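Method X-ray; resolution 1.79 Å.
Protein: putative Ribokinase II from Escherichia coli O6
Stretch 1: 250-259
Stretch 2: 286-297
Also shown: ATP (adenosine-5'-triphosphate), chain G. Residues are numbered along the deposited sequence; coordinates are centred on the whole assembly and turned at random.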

ATOM      1  N   VAL B 250     -10.259 -16.347 -28.846  1.00 38.71           N
ATOM      2  CA  VAL B 250      -8.913 -15.810 -28.648  1.00 37.91           C
ATOM      3  C   VAL B 250      -8.187 -16.494 -27.494  1.00 38.91           C
ATOM      4  O   VAL B 250      -8.821 -17.079 -26.612  1.00 38.49           O
ATOM      5  CB  VAL B 250      -8.937 -14.282 -28.347  1.00 36.45           C
ATOM      6  CG1 VAL B 250      -9.622 -13.529 -29.475  1.00 35.85           C
ATOM      7  CG2 VAL B 250      -9.639 -14.020 -27.028  1.00 35.21           C
ATOM      8  N   GLU B 251      -6.857 -16.412 -27.505  1.00 38.80           N
ATOM      9  CA  GLU B 251      -6.048 -17.006 -26.450  1.00 39.34           C
ATOM     10  C   GLU B 251      -5.999 -16.042 -25.264  1.00 38.42           C
ATOM     11  O   GLU B 251      -5.154 -15.144 -25.206  1.00 37.55           O
ATOM     12  CB  GLU B 251      -4.629 -17.302 -26.962  1.00 42.44           C
ATOM     13  CG  GLU B 251      -3.768 -16.069 -27.253  1.00 48.16           C
ATOM     14  CD  GLU B 251      -3.815 -15.610 -28.702  1.00 50.18           C
ATOM     15  OE1 GLU B 251      -3.362 -14.475 -28.978  1.00 46.60           O
ATOM     16  OE2 GLU B 251      -4.290 -16.385 -29.561  1.00 53.42           O
ATOM     17  N   GLU B 252      -6.921 -16.226 -24.325  1.00 37.16           N
ATOM     18  CA  GLU B 252      -7.011 -15.375 -23.143  1.00 37.52           C
ATOM     19  C   GLU B 252      -5.768 -15.443 -22.261  1.00 37.19           C
ATOM     20  O   GLU B 252      -5.259 -16.524 -21.968  1.00 36.78           O
ATOM     21  CB  GLU B 252      -8.243 -15.763 -22.326  1.00 39.51           C
ATOM     22  CG  GLU B 252      -8.487 -14.891 -21.110  1.00 42.54           C
ATOM     23  CD  GLU B 252      -9.755 -15.283 -20.382  1.00 44.01           C
ATOM     24  OE1 GLU B 252      -9.771 -16.350 -19.734  1.00 46.93           O
ATOM     25  OE2 GLU B 252     -10.741 -14.526 -20.472  1.00 44.28           O
ATOM     26  N   VAL B 253      -5.300 -14.281 -21.824  1.00 35.44           N
ATOM     27  CA  VAL B 253      -4.110 -14.190 -20.984  1.00 34.71           C
ATOM     28  C   VAL B 253      -4.362 -13.402 -19.699  1.00 34.95           C
ATOM     29  O   VAL B 253      -3.778 -13.706 -18.659  1.00 35.99           O
ATOM     30  CB  VAL B 253      -2.955 -13.523 -21.761  1.00 35.66           C
ATOM     31  CG1 VAL B 253      -1.791 -13.241 -20.839  1.00 35.92           C
ATOM     32  CG2 VAL B 253      -2.517 -14.422 -22.896  1.00 35.12           C
ATOM     33  N   ASP B 254      -5.223 -12.391 -19.780  1.00 33.16           N
ATOM     34  CA  ASP B 254      -5.545 -11.556 -18.628  1.00 31.88           C
ATOM     35  C   ASP B 254      -6.961 -11.009 -18.807  1.00 31.47           C
ATOM     36  O   ASP B 254      -7.222 -10.232 -19.723  1.00 29.93           O
ATOM     37  CB  ASP B 254      -4.550 -10.393 -18.535  1.00 32.64           C
ATOM     38  CG  ASP B 254      -4.633  -9.643 -17.208  1.00 35.00           C
ATOM     39  OD1 ASP B 254      -5.697  -9.692 -16.545  1.00 33.77           O
ATOM     40  OD2 ASP B 254      -3.629  -8.993 -16.841  1.00 33.97           O
ATOM     41  N   PRO B 255      -7.899 -11.414 -17.937  1.00 32.10           N
ATOM     42  CA  PRO B 255      -9.286 -10.941 -18.035  1.00 31.86           C
ATOM     43  C   PRO B 255      -9.575  -9.615 -17.327  1.00 31.84           C
ATOM     44  O   PRO B 255     -10.631  -9.017 -17.522  1.00 31.81           O
ATOM     45  CB  PRO B 255     -10.066 -12.096 -17.429  1.00 32.60           C
ATOM     46  CG  PRO B 255      -9.163 -12.524 -16.301  1.00 33.31           C
ATOM     47  CD  PRO B 255      -7.776 -12.492 -16.936  1.00 32.61           C
ATOM     48  N   THR B 256      -8.627  -9.160 -16.515  1.00 32.36           N
ATOM     49  CA  THR B 256      -8.770  -7.929 -15.735  1.00 31.42           C
ATOM     50  C   THR B 256      -9.445  -6.704 -16.374  1.00 30.69           C
ATOM     51  O   THR B 256     -10.371  -6.128 -15.792  1.00 29.71           O
ATOM     52  CB  THR B 256      -7.400  -7.483 -15.190  1.00 32.10           C
ATOM     53  OG1 THR B 256      -6.917  -8.468 -14.274  1.00 34.30           O
ATOM     54  CG2 THR B 256      -7.510  -6.146 -14.471  1.00 34.28           C
ATOM     55  N   GLY B 257      -8.987  -6.286 -17.549  1.00 28.68           N
ATOM     56  CA  GLY B 257      -9.573  -5.102 -18.163  1.00 27.02           C
ATOM     57  C   GLY B 257     -10.642  -5.298 -19.222  1.00 25.71           C
ATOM     58  O   GLY B 257     -11.101  -4.325 -19.816  1.00 25.19           O
ATOM     59  N   ALA B 258     -11.043  -6.542 -19.458  1.00 25.13           N
ATOM     60  CA  ALA B 258     -12.047  -6.846 -20.472  1.00 23.77           C
ATOM     61  C   ALA B 258     -13.301  -5.974 -20.381  1.00 22.79           C
ATOM     62  O   ALA B 258     -13.652  -5.275 -21.336  1.00 22.05           O
ATOM     63  CB  ALA B 258     -12.431  -8.313 -20.384  1.00 25.19           C
ATOM     64  N   GLY B 259     -13.963  -6.016 -19.226  1.00 21.75           N
ATOM     65  CA  GLY B 259     -15.177  -5.251 -19.019  1.00 19.77           C
ATOM     66  C   GLY B 259     -14.995  -3.753 -19.143  1.00 21.14           C
ATOM     67  O   GLY B 259     -15.868  -3.062 -19.673  1.00 20.68           O
ATOM     68  N   CYS B 286     -13.470  -5.380 -28.860  1.00 20.42           N
ATOM     69  CA  CYS B 286     -12.513  -4.682 -28.001  1.00 20.82           C
ATOM     70  C   CYS B 286     -12.202  -5.542 -26.777  1.00 20.96           C
ATOM     71  O   CYS B 286     -11.039  -5.798 -26.448  1.00 19.72           O
ATOM     72  CB  CYS B 286     -13.074  -3.330 -27.555  1.00 20.20           C
ATOM     73  SG  CYS B 286     -11.876  -2.275 -26.689  1.00 22.18           S
ATOM     74  N   GLY B 287     -13.249  -6.003 -26.106  1.00 18.76           N
ATOM     75  CA  GLY B 287     -13.036  -6.835 -24.942  1.00 19.26           C
ATOM     76  C   GLY B 287     -12.264  -8.094 -25.292  1.00 19.81           C
ATOM     77  O   GLY B 287     -11.483  -8.592 -24.485  1.00 20.37           O
ATOM     78  N   ALA B 288     -12.486  -8.612 -26.495  1.00 20.24           N
ATOM     79  CA  ALA B 288     -11.807  -9.825 -26.945  1.00 21.49           C
ATOM     80  C   ALA B 288     -10.317  -9.553 -27.092  1.00 21.10           C
ATOM     81  O   ALA B 288      -9.482 -10.339 -26.647  1.00 21.59           O
ATOM     82  CB  ALA B 288     -12.384 -10.286 -28.273  1.00 22.45           C
ATOM     83  N   LEU B 289      -9.991  -8.436 -27.732  1.00 19.08           N
ATOM     84  CA  LEU B 289      -8.605  -8.048 -27.929  1.00 18.80           C
ATOM     85  C   LEU B 289      -7.930  -7.790 -26.591  1.00 18.77           C
ATOM     86  O   LEU B 289      -6.780  -8.175 -26.375  1.00 21.53           O
ATOM     87  CB  LEU B 289      -8.532  -6.784 -28.789  1.00 21.15           C
ATOM     88  CG  LEU B 289      -8.689  -7.016 -30.292  1.00 23.66           C
ATOM     89  CD1 LEU B 289      -8.769  -5.686 -31.024  1.00 24.64           C
ATOM     90  CD2 LEU B 289      -7.493  -7.838 -30.791  1.00 23.44           C
ATOM     91  N   ALA B 290      -8.655  -7.128 -25.699  1.00 19.15           N
ATOM     92  CA  ALA B 290      -8.151  -6.787 -24.376  1.00 20.37           C
ATOM     93  C   ALA B 290      -7.548  -7.959 -23.603  1.00 21.56           C
ATOM     94  O   ALA B 290      -6.442  -7.857 -23.073  1.00 20.88           O
ATOM     95  CB  ALA B 290      -9.265  -6.154 -23.556  1.00 19.95           C
ATOM     96  N   VAL B 291      -8.275  -9.069 -23.539  1.00 22.59           N
ATOM     97  CA  VAL B 291      -7.812 -10.229 -22.786  1.00 23.98           C
ATOM     98  C   VAL B 291      -6.611 -10.959 -23.379  1.00 24.56           C
ATOM     99  O   VAL B 291      -6.076 -11.866 -22.742  1.00 24.52           O
ATOM    100  CB  VAL B 291      -8.962 -11.261 -22.567  1.00 24.29           C
ATOM    101  CG1 VAL B 291     -10.185 -10.551 -22.002  1.00 25.71           C
ATOM    102  CG2 VAL B 291      -9.297 -11.984 -23.865  1.00 22.79           C
ATOM    103  N   THR B 292      -6.170 -10.567 -24.572  1.00 24.39           N
ATOM    104  CA  THR B 292      -5.029 -11.241 -25.196  1.00 24.16           C
ATOM    105  C   THR B 292      -3.668 -10.745 -24.715  1.00 24.73           C
ATOM    106  O   THR B 292      -2.645 -11.343 -25.040  1.00 24.60           O
ATOM    107  CB  THR B 292      -5.060 -11.131 -26.747  1.00 25.43           C
ATOM    108  OG1 THR B 292      -4.853  -9.769 -27.145  1.00 25.35           O
ATOM    109  CG2 THR B 292      -6.393 -11.626 -27.295  1.00 25.23           C
ATOM    110  N   ARG B 293      -3.647  -9.656 -23.953  1.00 24.84           N
ATOM    111  CA  ARG B 293      -2.393  -9.108 -23.440  1.00 25.61           C
ATOM    112  C   ARG B 293      -2.412  -8.964 -21.924  1.00 26.60           C
ATOM    113  O   ARG B 293      -3.459  -8.706 -21.334  1.00 24.05           O
ATOM    114  CB  ARG B 293      -2.093  -7.756 -24.087  1.00 26.98           C
ATOM    115  CG  ARG B 293      -1.566  -7.888 -25.499  1.00 31.94           C
ATOM    116  CD  ARG B 293      -1.476  -6.558 -26.208  1.00 35.29           C
ATOM    117  NE  ARG B 293      -0.811  -6.706 -27.499  1.00 37.53           N
ATOM    118  CZ  ARG B 293      -0.763  -5.763 -28.433  1.00 40.40           C
ATOM    119  NH1 ARG B 293      -1.346  -4.589 -28.227  1.00 41.37           N
ATOM    120  NH2 ARG B 293      -0.128  -5.993 -29.573  1.00 41.17           N
ATOM    121  N   ARG B 294      -1.245  -9.126 -21.306  1.00 26.74           N
ATOM    122  CA  ARG B 294      -1.118  -9.049 -19.855  1.00 29.42           C
ATOM    123  C   ARG B 294      -0.959  -7.613 -19.368  1.00 29.01           C
ATOM    124  O   ARG B 294      -0.216  -6.823 -19.953  1.00 29.00           O
ATOM    125  CB  ARG B 294       0.069  -9.895 -19.393  1.00 30.32           C
ATOM    126  CG  ARG B 294       0.062 -10.230 -17.915  1.00 36.07           C
ATOM    127  CD  ARG B 294       1.138 -11.258 -17.590  1.00 40.16           C
ATOM    128  NE  ARG B 294       2.462 -10.779 -17.983  1.00 45.23           N
ATOM    129  CZ  ARG B 294       3.586 -11.478 -17.850  1.00 47.39           C
ATOM    130  NH1 ARG B 294       3.558 -12.699 -17.331  1.00 46.65           N
ATOM    131  NH2 ARG B 294       4.743 -10.949 -18.233  1.00 48.46           N
ATOM    132  N   GLY B 295      -1.655  -7.285 -18.286  1.00 29.95           N
ATOM    133  CA  GLY B 295      -1.603  -5.939 -17.752  1.00 28.01           C
ATOM    134  C   GLY B 295      -2.989  -5.350 -17.895  1.00 28.90           C
ATOM    135  O   GLY B 295      -3.549  -5.346 -18.992  1.00 28.48           O
ATOM    136  N   PRO B 296      -3.558  -4.817 -16.805  1.00 29.30           N
ATOM    137  CA  PRO B 296      -4.895  -4.218 -16.753  1.00 30.05           C
ATOM    138  C   PRO B 296      -5.244  -3.241 -17.870  1.00 29.47           C
ATOM    139  O   PRO B 296      -6.332  -3.314 -18.450  1.00 31.28           O
ATOM    140  CB  PRO B 296      -4.917  -3.531 -15.382  1.00 29.15           C
ATOM    141  CG  PRO B 296      -3.950  -4.331 -14.577  1.00 29.80           C
ATOM    142  CD  PRO B 296      -2.825  -4.535 -15.559  1.00 29.82           C
HETATM  143  N   MSE B 297      -4.326  -2.336 -18.176  1.00 28.64           N
HETATM  144  CA  MSE B 297      -4.574  -1.316 -19.192  1.00 27.32           C
HETATM  145  C   MSE B 297      -3.730  -1.492 -20.446  1.00 27.05           C
HETATM  146  O   MSE B 297      -3.700  -0.619 -21.307  1.00 25.40           O
HETATM  147  CB  MSE B 297      -4.291   0.061 -18.582  1.00 27.44           C
HETATM  148  CG  MSE B 297      -4.893   1.227 -19.332  1.00 28.59           C
HETATM  149 SE   MSE B 297      -4.336   2.893 -18.572  1.00 33.89          SE
HETATM  150  CE  MSE B 297      -4.962   2.613 -16.767  1.00 25.17           C
TER
HETATM  151  PG  ATP G 900     -15.260  -6.760 -14.978  1.00 50.14           P
HETATM  152  O1G ATP G 900     -13.769  -6.887 -15.146  1.00 52.97           O
HETATM  153  O2G ATP G 900     -15.689  -6.978 -13.550  1.00 52.60           O
HETATM  154  O3G ATP G 900     -15.737  -5.386 -15.448  1.00 52.98           O
HETATM  155  PB  ATP G 900     -17.168  -8.021 -16.850  1.00 39.35           P
HETATM  156  O1B ATP G 900     -17.934  -9.267 -16.524  1.00 43.71           O
HETATM  157  O2B ATP G 900     -17.828  -6.687 -16.807  1.00 41.35           O
HETATM  158  O3B ATP G 900     -15.872  -7.928 -15.899  1.00 46.78           O
HETATM  159  PA  ATP G 900     -16.294  -9.685 -19.005  1.00 40.29           P
HETATM  160  O1A ATP G 900     -15.088 -10.371 -18.402  1.00 42.56           O
HETATM  161  O2A ATP G 900     -17.604 -10.375 -19.060  1.00 39.57           O
HETATM  162  O3A ATP G 900     -16.506  -8.248 -18.267  1.00 39.90           O
HETATM  163  O5' ATP G 900     -16.206  -8.758 -20.552  1.00 39.15           O
HETATM  164  C5' ATP G 900     -15.936  -7.811 -21.484  1.00 38.44           C
HETATM  165  C4' ATP G 900     -16.554  -8.279 -22.777  1.00 38.69           C
HETATM  166  O4' ATP G 900     -15.286  -8.700 -23.295  1.00 37.29           O
HETATM  167  C3' ATP G 900     -17.347  -9.628 -22.890  1.00 38.21           C
HETATM  168  O3' ATP G 900     -18.758  -9.502 -22.833  1.00 38.22           O
HETATM  169  C2' ATP G 900     -16.814 -10.182 -24.138  1.00 37.62           C
HETATM  170  O2' ATP G 900     -17.497  -9.629 -25.271  1.00 35.18           O
HETATM  171  C1' ATP G 900     -15.353  -9.854 -24.104  1.00 37.14           C
HETATM  172  N9  ATP G 900     -14.552 -10.979 -23.468  1.00 35.16           N
HETATM  173  C8  ATP G 900     -14.163 -11.154 -22.144  1.00 35.76           C
HETATM  174  N7  ATP G 900     -13.460 -12.283 -21.969  1.00 35.73           N
HETATM  175  C5  ATP G 900     -13.360 -12.868 -23.162  1.00 34.91           C
HETATM  176  C6  ATP G 900     -12.750 -14.120 -23.728  1.00 35.33           C
HETATM  177  N6  ATP G 900     -12.084 -14.938 -22.913  1.00 35.20           N
HETATM  178  N1  ATP G 900     -12.880 -14.390 -25.107  1.00 35.14           N
HETATM  179  C2  ATP G 900     -13.568 -13.560 -25.997  1.00 34.36           C
HETATM  180  N3  ATP G 900     -14.161 -12.385 -25.528  1.00 33.63           N
HETATM  181  C4  ATP G 900     -14.093 -12.014 -24.165  1.00 34.55           C

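Residues 250-259, mostly loop before a helix begins at Ala258, lie against a helix already under way at Cys286 and the chain that continues from it through a type I turn, Ala290 to Arg293. Val291 is the hub. Its carbonyl O accepts two backbone hydrogen bonds, from Val253 N (2.7 Å) and Asp254 N (3.1 Å), and its CA donates a CA-H...O contact to Asp254 O (3.1 Å). Its side chain, chi1 m, sets CG2 against Val250 CG2 (3.8 Å) and CG1 against Ala258 CB (3.6 Å), so the two methyls reach different parts of the first stretch; CG1 also lies 3.7 Å from ATP N7. Val250, also m, points toward the second stretch, its CB 3.8 Å from Thr292 CG2. Thr292 adopts p, and its OG1 donates to Leu289 O (2.6 Å), leaving the methyl for that apolar contact. Asp254, chi1 t, divides its carboxylate: OD2 accepts from Gly295 N (3.0 Å), while OD1 accepts from Thr256 N (3.0 Å) and Thr256 OG1 (2.9 Å), the latter with Thr256 in m. Thr256 CG2 then meets Pro296 CB at 3.8 Å. Gly257 passes close to Pro296, where a CB would clash with the carbonyl O. Glu252, extended with chi1 and chi2 both t, carries OE2 to ATP N6, which donates a 2.8 Å hydrogen bond.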